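Local atomic coordinates of galactose-binding-like protein (Bacteroides thetaiotaomicron, PDB entry 7M1B), a protein that is a SusE-like protein of a human gut bacterium with a galactose-binding-like domain, probably binding carbohydrate, in a family with potential degradative capacity. Residues Phe213-Ile219 with Val256-Asp261; Tyr243-Phe249 with Gly367-Gln372. All coordinates share one frame; numbering follows the deposited sequence.

Interaction 1: Phe213-Ile219 with Val256-Asp261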
loop_
_atom_site.group_PDB
_atom_site.type_symbol
_atom_site.label_atom_id
_atom_site.label_comp_id
_atom_site.label_asym_id
_atom_site.label_seq_id
_atom_site.Cartn_x
_atom_site.Cartn_y
_atom_site.Cartn_z
ATOM N N PHE A 213 -0.697 -18.040 0.339
ATOM C CA PHE A 213 -1.313 -18.315 1.639
ATOM C C PHE A 213 -2.821 -18.437 1.422
ATOM O O PHE A 213 -3.612 -17.511 1.736
ATOM C CB PHE A 213 -0.941 -17.228 2.665
ATOM C CG PHE A 213 -0.991 -17.704 4.094
ATOM C CD1 PHE A 213 0.093 -18.369 4.674
ATOM C CD2 PHE A 213 -2.166 -17.608 4.843
ATOM C CE1 PHE A 213 0.015 -18.840 5.980
ATOM C CE2 PHE A 213 -2.240 -18.153 6.117
ATOM C CZ PHE A 213 -1.141 -18.724 6.713
ATOM N N TYR A 214 -3.220 -19.585 0.894
ATOM C CA TYR A 214 -4.572 -19.783 0.329
ATOM C C TYR A 214 -5.598 -19.968 1.467
ATOM O O TYR A 214 -5.446 -20.818 2.328
ATOM C CB TYR A 214 -4.576 -21.005 -0.583
ATOM C CG TYR A 214 -5.930 -21.318 -1.184
ATOM C CD1 TYR A 214 -6.589 -20.425 -2.030
ATOM C CD2 TYR A 214 -6.455 -22.581 -0.977
ATOM C CE1 TYR A 214 -7.811 -20.785 -2.601
ATOM C CE2 TYR A 214 -7.621 -22.971 -1.606
ATOM C CZ TYR A 214 -8.346 -22.034 -2.331
ATOM O OH TYR A 214 -9.523 -22.437 -2.948
ATOM N N LEU A 215 -6.573 -19.036 1.539
ATOM C CA LEU A 215 -7.686 -19.082 2.467
ATOM C C LEU A 215 -8.972 -19.521 1.733
ATOM O O LEU A 215 -9.064 -19.417 0.516
ATOM C CB LEU A 215 -7.824 -17.719 3.143
ATOM C CG LEU A 215 -6.510 -17.247 3.805
ATOM C CD1 LEU A 215 -6.777 -15.899 4.436
ATOM C CD2 LEU A 215 -6.071 -18.252 4.880
ATOM N N ALA A 216 -9.965 -20.001 2.524
ATOM C CA ALA A 216 -11.041 -20.764 1.885
ATOM C C ALA A 216 -11.920 -19.996 0.881
ATOM O O ALA A 216 -12.579 -20.619 0.022
ATOM C CB ALA A 216 -11.867 -21.472 2.945
ATOM N N ASN A 217 -12.053 -18.687 1.068
ATOM C CA ASN A 217 -12.853 -17.894 0.158
ATOM C C ASN A 217 -11.996 -17.042 -0.806
ATOM O O ASN A 217 -12.548 -16.142 -1.499
ATOM C CB ASN A 217 -13.739 -16.961 0.980
ATOM C CG ASN A 217 -12.980 -15.981 1.853
ATOM O OD1 ASN A 217 -11.777 -15.802 1.732
ATOM N ND2 ASN A 217 -13.679 -15.211 2.678
ATOM N N ASP A 218 -10.766 -17.519 -1.080
ATOM C CA ASP A 218 -9.922 -16.793 -2.020
ATOM C C ASP A 218 -10.100 -17.394 -3.422
ATOM O O ASP A 218 -10.562 -18.542 -3.599
ATOM C CB ASP A 218 -8.447 -17.096 -1.726
ATOM C CG ASP A 218 -7.883 -16.422 -0.502
ATOM O OD1 ASP A 218 -8.594 -15.596 0.150
ATOM O OD2 ASP A 218 -6.758 -16.687 -0.156
ATOM N N ILE A 219 -9.874 -16.572 -4.469
ATOM C CA ILE A 219 -9.746 -17.140 -5.820
ATOM C C ILE A 219 -8.450 -17.928 -5.880
ATOM O O ILE A 219 -7.432 -17.511 -5.300
ATOM C CB ILE A 219 -9.813 -16.093 -6.970
ATOM C CG1 ILE A 219 -8.745 -14.995 -6.839
ATOM C CG2 ILE A 219 -11.224 -15.465 -7.029
ATOM C CD1 ILE A 219 -8.646 -14.053 -8.037
ATOM N N VAL A 256 -13.306 -9.837 -5.731
ATOM C CA VAL A 256 -12.704 -11.119 -5.379
ATOM C C VAL A 256 -11.326 -10.847 -4.793
ATOM O O VAL A 256 -10.841 -9.739 -4.921
ATOM C CB VAL A 256 -12.576 -12.015 -6.619
ATOM C CG1 VAL A 256 -13.964 -12.343 -7.227
ATOM C CG2 VAL A 256 -11.635 -11.429 -7.690
ATOM N N TRP A 257 -10.642 -11.866 -4.236
ATOM C CA TRP A 257 -9.372 -11.535 -3.582
ATOM C C TRP A 257 -8.466 -12.792 -3.597
ATOM O O TRP A 257 -8.938 -13.953 -3.557
ATOM C CB TRP A 257 -9.607 -11.033 -2.124
ATOM C CG TRP A 257 -10.550 -11.899 -1.330
ATOM C CD1 TRP A 257 -10.265 -13.019 -0.598
ATOM C CD2 TRP A 257 -11.946 -11.642 -1.157
ATOM N NE1 TRP A 257 -11.407 -13.546 -0.024
ATOM C CE2 TRP A 257 -12.453 -12.679 -0.321
ATOM C CE3 TRP A 257 -12.817 -10.641 -1.653
ATOM C CZ2 TRP A 257 -13.816 -12.761 0.023
ATOM C CZ3 TRP A 257 -14.164 -10.726 -1.293
ATOM C CH2 TRP A 257 -14.650 -11.753 -0.443
ATOM N N PHE A 258 -7.167 -12.540 -3.469
ATOM C CA PHE A 258 -6.196 -13.581 -3.195
ATOM C C PHE A 258 -5.278 -13.113 -2.064
ATOM O O PHE A 258 -5.257 -11.931 -1.725
ATOM C CB PHE A 258 -5.384 -14.050 -4.418
ATOM C CG PHE A 258 -4.577 -12.957 -5.097
ATOM C CD1 PHE A 258 -3.485 -12.398 -4.490
ATOM C CD2 PHE A 258 -4.924 -12.468 -6.348
ATOM C CE1 PHE A 258 -2.744 -11.397 -5.112
ATOM C CE2 PHE A 258 -4.183 -11.489 -6.987
ATOM C CZ PHE A 258 -3.101 -10.923 -6.358
ATOM N N THR A 259 -4.600 -14.098 -1.449
ATOM C CA THR A 259 -3.867 -13.916 -0.199
ATOM C C THR A 259 -2.477 -14.497 -0.322
ATOM O O THR A 259 -2.309 -15.637 -0.789
ATOM C CB THR A 259 -4.541 -14.602 1.026
ATOM O OG1 THR A 259 -5.942 -14.282 0.995
ATOM C CG2 THR A 259 -3.902 -14.198 2.329
ATOM N N PHE A 260 -1.469 -13.711 0.132
ATOM C CA PHE A 260 -0.143 -14.325 0.172
ATOM C C PHE A 260 0.585 -13.897 1.459
ATOM O O PHE A 260 0.108 -13.024 2.197
ATOM C CB PHE A 260 0.721 -13.944 -1.047
ATOM C CG PHE A 260 0.908 -12.486 -1.347
ATOM C CD1 PHE A 260 1.974 -11.825 -0.759
ATOM C CD2 PHE A 260 0.013 -11.784 -2.153
ATOM C CE1 PHE A 260 2.211 -10.486 -1.110
ATOM C CE2 PHE A 260 0.238 -10.447 -2.466
ATOM C CZ PHE A 260 1.347 -9.787 -1.948
ATOM N N ASP A 261 1.658 -14.605 1.763
ATOM C CA ASP A 261 2.466 -14.351 2.963
ATOM C C ASP A 261 3.757 -13.703 2.461
ATOM O O ASP A 261 4.551 -14.353 1.737
ATOM C CB ASP A 261 2.668 -15.699 3.688
ATOM C CG ASP A 261 3.493 -15.651 4.956
ATOM O OD1 ASP A 261 3.876 -14.538 5.315
ATOM O OD2 ASP A 261 3.839 -16.759 5.501
HETATM O O HOH W 1 -12.394 -14.178 -3.618
HETATM O O HOH W 2 -4.641 -16.990 -1.896
#
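Asp218 and Thr259 make the tight middle of this contact. The hydroxyl of Thr259 donates through OG1 to OD2 of Asp218 over 2.8 Å, arriving on the syn side and about 31° out of the carboxylate plane. Leu215 N reaches the same OD2 at 2.9 Å from the opposite face of that plane, and a water that also takes the N-H of Thr259 donates to it as well, so three donors grip one oxygen and fix the rotation of the carboxylate. Its other oxygen, OD1, forms a salt bridge with Arg356, whose NE also bonds Thr259 OG1; that charge probably helps keep Asp218 ionised. Leu215 CD1 lies against Thr259, the two side chains crossing at about a right angle. Just beyond, Ile219 N donates to Trp257 O over 2.9 Å, and Ile219 CG2 packs on Val256 CB at 3.7 Å.

The outer side is more open: Phe213, Asn217 and Trp257 are partly exposed, where Asp218 and Thr259 are buried. Even so, Trp257 sends its indole N-H to Asn217 in a short bond, NE1 to OD1 2.9 Å and nearly straight, with the oxygen in the ring plane; the donor stands well above the carbonyl plane, with amide and indole planes 78° apart. A second water bridges Asn217 O and Trp257 N, sitting over the indole face. At the far end Phe213 N bonds Thr259 O over 3.1 Å, while its ring, carried by a CG anti to the backbone N (chi1 -154°), lets CD1 brush Asp261 CB at 3.8 Å. The Asp261 carboxylate turns instead to Gly263 N and Arg353.

A type I beta turn, Leu215 to Asp218, thus docks along the start of strand 256-274, on the edge not paired with strand 352-362, in the beta-sandwich of a galactose-binding-like domain.

Interaction 2: Tyr243-Phe249 with Gly367-Gln372. With EDO (1,2-ethanediol), chain B.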
loop_
_atom_site.group_PDB
_atom_site.type_symbol
_atom_site.label_atom_id
_atom_site.label_comp_id
_atom_site.label_asym_id
_atom_site.label_seq_id
_atom_site.Cartn_x
_atom_site.Cartn_y
_atom_site.Cartn_z
ATOM N N TYR A 243 3.597 -15.568 -15.321
ATOM C CA TYR A 243 2.361 -14.984 -14.805
ATOM C C TYR A 243 1.894 -15.879 -13.654
ATOM O O TYR A 243 2.398 -16.964 -13.453
ATOM C CB TYR A 243 1.226 -15.111 -15.866
ATOM C CG TYR A 243 1.109 -16.464 -16.540
ATOM C CD1 TYR A 243 0.465 -17.573 -15.917
ATOM C CD2 TYR A 243 1.585 -16.658 -17.835
ATOM C CE1 TYR A 243 0.391 -18.825 -16.532
ATOM C CE2 TYR A 243 1.529 -17.891 -18.450
ATOM C CZ TYR A 243 0.858 -18.954 -17.840
ATOM O OH TYR A 243 0.863 -20.137 -18.490
ATOM N N ALA A 244 0.985 -15.319 -12.837
ATOM C CA ALA A 244 0.052 -16.147 -12.047
ATOM C C ALA A 244 -1.323 -15.925 -12.686
ATOM O O ALA A 244 -1.736 -14.776 -12.973
ATOM C CB ALA A 244 0.011 -15.724 -10.584
ATOM N N HIS A 245 -2.083 -17.000 -12.885
ATOM C CA HIS A 245 -3.271 -16.953 -13.757
ATOM C C HIS A 245 -4.432 -17.603 -13.030
ATOM O O HIS A 245 -4.275 -18.692 -12.469
ATOM C CB HIS A 245 -2.971 -17.819 -15.014
ATOM C CG HIS A 245 -3.892 -17.569 -16.167
ATOM N ND1 HIS A 245 -5.274 -17.827 -16.128
ATOM C CD2 HIS A 245 -3.632 -17.160 -17.427
ATOM C CE1 HIS A 245 -5.785 -17.514 -17.325
ATOM N NE2 HIS A 245 -4.788 -17.181 -18.152
ATOM N N GLY A 246 -5.535 -16.784 -12.917
ATOM C CA GLY A 246 -6.753 -17.358 -12.331
ATOM C C GLY A 246 -7.664 -18.106 -13.299
ATOM O O GLY A 246 -7.237 -18.568 -14.346
ATOM N N TYR A 247 -8.863 -18.393 -12.781
ATOM C CA TYR A 247 -9.928 -19.029 -13.552
ATOM C C TYR A 247 -11.021 -18.035 -13.879
ATOM O O TYR A 247 -11.217 -17.146 -13.120
ATOM C CB TYR A 247 -10.454 -20.238 -12.773
ATOM C CG TYR A 247 -9.402 -21.278 -12.445
ATOM C CD1 TYR A 247 -9.126 -22.294 -13.352
ATOM C CD2 TYR A 247 -8.527 -21.130 -11.342
ATOM C CE1 TYR A 247 -8.134 -23.241 -13.101
ATOM C CE2 TYR A 247 -7.533 -22.058 -11.061
ATOM C CZ TYR A 247 -7.283 -23.056 -11.996
ATOM O OH TYR A 247 -6.282 -23.925 -11.717
ATOM N N ASP A 248 -11.811 -18.328 -14.924
ATOM C CA ASP A 248 -12.920 -17.482 -15.273
ATOM C C ASP A 248 -13.983 -17.512 -14.191
ATOM O O ASP A 248 -14.392 -18.585 -13.698
ATOM C CB ASP A 248 -13.529 -18.048 -16.540
ATOM C CG ASP A 248 -12.786 -17.770 -17.805
ATOM O OD1 ASP A 248 -12.031 -16.794 -17.893
ATOM O OD2 ASP A 248 -13.182 -18.400 -18.764
ATOM N N PHE A 249 -14.585 -16.344 -14.014
ATOM C CA PHE A 249 -15.740 -16.241 -13.137
ATOM C C PHE A 249 -16.666 -15.193 -13.723
ATOM O O PHE A 249 -16.252 -14.408 -14.575
ATOM C CB PHE A 249 -15.352 -15.958 -11.677
ATOM C CG PHE A 249 -14.567 -14.681 -11.460
ATOM C CD1 PHE A 249 -15.237 -13.477 -11.218
ATOM C CD2 PHE A 249 -13.181 -14.675 -11.390
ATOM C CE1 PHE A 249 -14.547 -12.288 -11.041
ATOM C CE2 PHE A 249 -12.488 -13.482 -11.249
ATOM C CZ PHE A 249 -13.173 -12.292 -11.009
ATOM N N GLY A 367 -14.350 -11.433 -15.829
ATOM C CA GLY A 367 -14.081 -12.049 -14.540
ATOM C C GLY A 367 -12.859 -12.952 -14.722
ATOM O O GLY A 367 -13.009 -14.143 -14.772
ATOM N N LEU A 368 -11.671 -12.304 -14.637
ATOM C CA LEU A 368 -10.434 -13.118 -14.765
ATOM C C LEU A 368 -9.302 -12.264 -14.199
ATOM O O LEU A 368 -9.208 -11.083 -14.520
ATOM C CB LEU A 368 -10.141 -13.455 -16.220
ATOM C CG LEU A 368 -8.863 -14.292 -16.420
ATOM C CD1 LEU A 368 -9.014 -15.671 -15.784
ATOM C CD2 LEU A 368 -8.471 -14.404 -17.890
ATOM N N VAL A 369 -8.446 -12.852 -13.355
ATOM C CA VAL A 369 -7.295 -12.132 -12.813
ATOM C C VAL A 369 -6.040 -12.828 -13.318
ATOM O O VAL A 369 -5.884 -13.974 -12.964
ATOM C CB VAL A 369 -7.407 -12.141 -11.266
ATOM C CG1 VAL A 369 -6.178 -11.443 -10.667
ATOM C CG2 VAL A 369 -8.659 -11.331 -10.837
ATOM N N VAL A 370 -5.109 -12.036 -13.901
ATOM C CA VAL A 370 -3.859 -12.642 -14.379
ATOM C C VAL A 370 -2.834 -11.512 -14.203
ATOM O O VAL A 370 -3.111 -10.371 -14.596
ATOM C CB VAL A 370 -3.872 -13.019 -15.871
ATOM C CG1 VAL A 370 -2.521 -13.658 -16.250
ATOM C CG2 VAL A 370 -4.956 -14.058 -16.150
ATOM N N MET A 371 -1.735 -11.785 -13.511
ATOM C CA MET A 371 -0.681 -10.746 -13.365
ATOM C C MET A 371 0.695 -11.341 -13.566
ATOM O O MET A 371 0.836 -12.532 -13.575
ATOM C CB MET A 371 -0.800 -10.127 -11.980
ATOM C CG MET A 371 -2.033 -9.128 -11.935
ATOM S SD MET A 371 -2.219 -7.725 -13.232
ATOM C CE MET A 371 -1.015 -6.612 -12.511
ATOM N N GLN A 372 1.748 -10.475 -13.630
ATOM C CA GLN A 372 3.079 -11.020 -13.976
ATOM C C GLN A 372 3.983 -10.967 -12.741
ATOM O O GLN A 372 4.829 -11.849 -12.552
ATOM C CB GLN A 372 3.757 -10.155 -15.074
ATOM C CG GLN A 372 5.083 -10.674 -15.593
ATOM C CD GLN A 372 5.561 -9.674 -16.621
ATOM O OE1 GLN A 372 6.196 -8.644 -16.288
ATOM N NE2 GLN A 372 5.326 -9.964 -17.891
HETATM C C1 EDO B . -1.299 -18.959 -21.241
HETATM O O1 EDO B . -0.944 -18.092 -22.313
HETATM C C2 EDO B . -2.142 -18.234 -20.255
HETATM O O2 EDO B . -3.100 -17.258 -20.771
HETATM O O HOH W 3 -9.566 -15.222 -11.993
HETATM O O HOH W 4 -14.271 -14.286 -17.757
HETATM O O HOH W 5 -16.044 -12.813 -17.676
#
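Tyr243 opens the pairing by laying CB against Val370 CG1 at 4.0 Å; its ring leads away, and OH bonds Ala224 O. Ala244 forms the hydrogen-bonded pair with Met371, Ala244 N to Met371 O 2.9 Å and Met371 N to Ala244 O 3.0 Å. His245 faces Val370 in the next, non-hydrogen-bonded pair. With CG anti to the backbone N (chi1 -163°), the imidazole lies over Val370, whose CG2 sits 3.5 Å from the ring centroid in a CH-pi contact. ND1 donates in the ring plane to Gly246 O over 2.8 Å, helping fix the ring's rotation, while NE2 weakly reaches O2 of a 1,2-ethanediol, probably from the crystallisation liquor and also bonded to Arg276.

This short antiparallel ladder extends the sheet of the galactose-binding-like sandwich along strand 370-380. Gly246 N continues it to Val369 O at 2.8 Å. Past it a water joins Tyr247 O to Val369 N, and Leu368 CD1 comes to 3.6 Å from Tyr247 C. Asp248 brings OD1 alongside the same methyl. Phe249 N bonds Gly367 O at 2.8 Å, in the carbonyl plane, and the ring covers Gly367, CA over its centre, its edge meeting Val369 CG2.

After the strands of 118-197, the chain reaches 213-219, the loop following strand 211-212, then passes 243-249 before entering strand 256-274. Interaction 1 is therefore the short closure, bringing that loop back onto the strand 37 residues on. Interaction 2 spans much more: it leaves from 243-249, inside the loop closed by interaction 1, and is completed only when 367-372 leads into strand 370-380, so the two closures cross rather than nest. Strands 256-274 and 370-380 are neighbours in one sheet, and the contacts meet there: Val256 CG2 packs on Phe249 CZ at 3.8 Å, and Ile219 CD1 on Val369 CG2 at 3.9 Å.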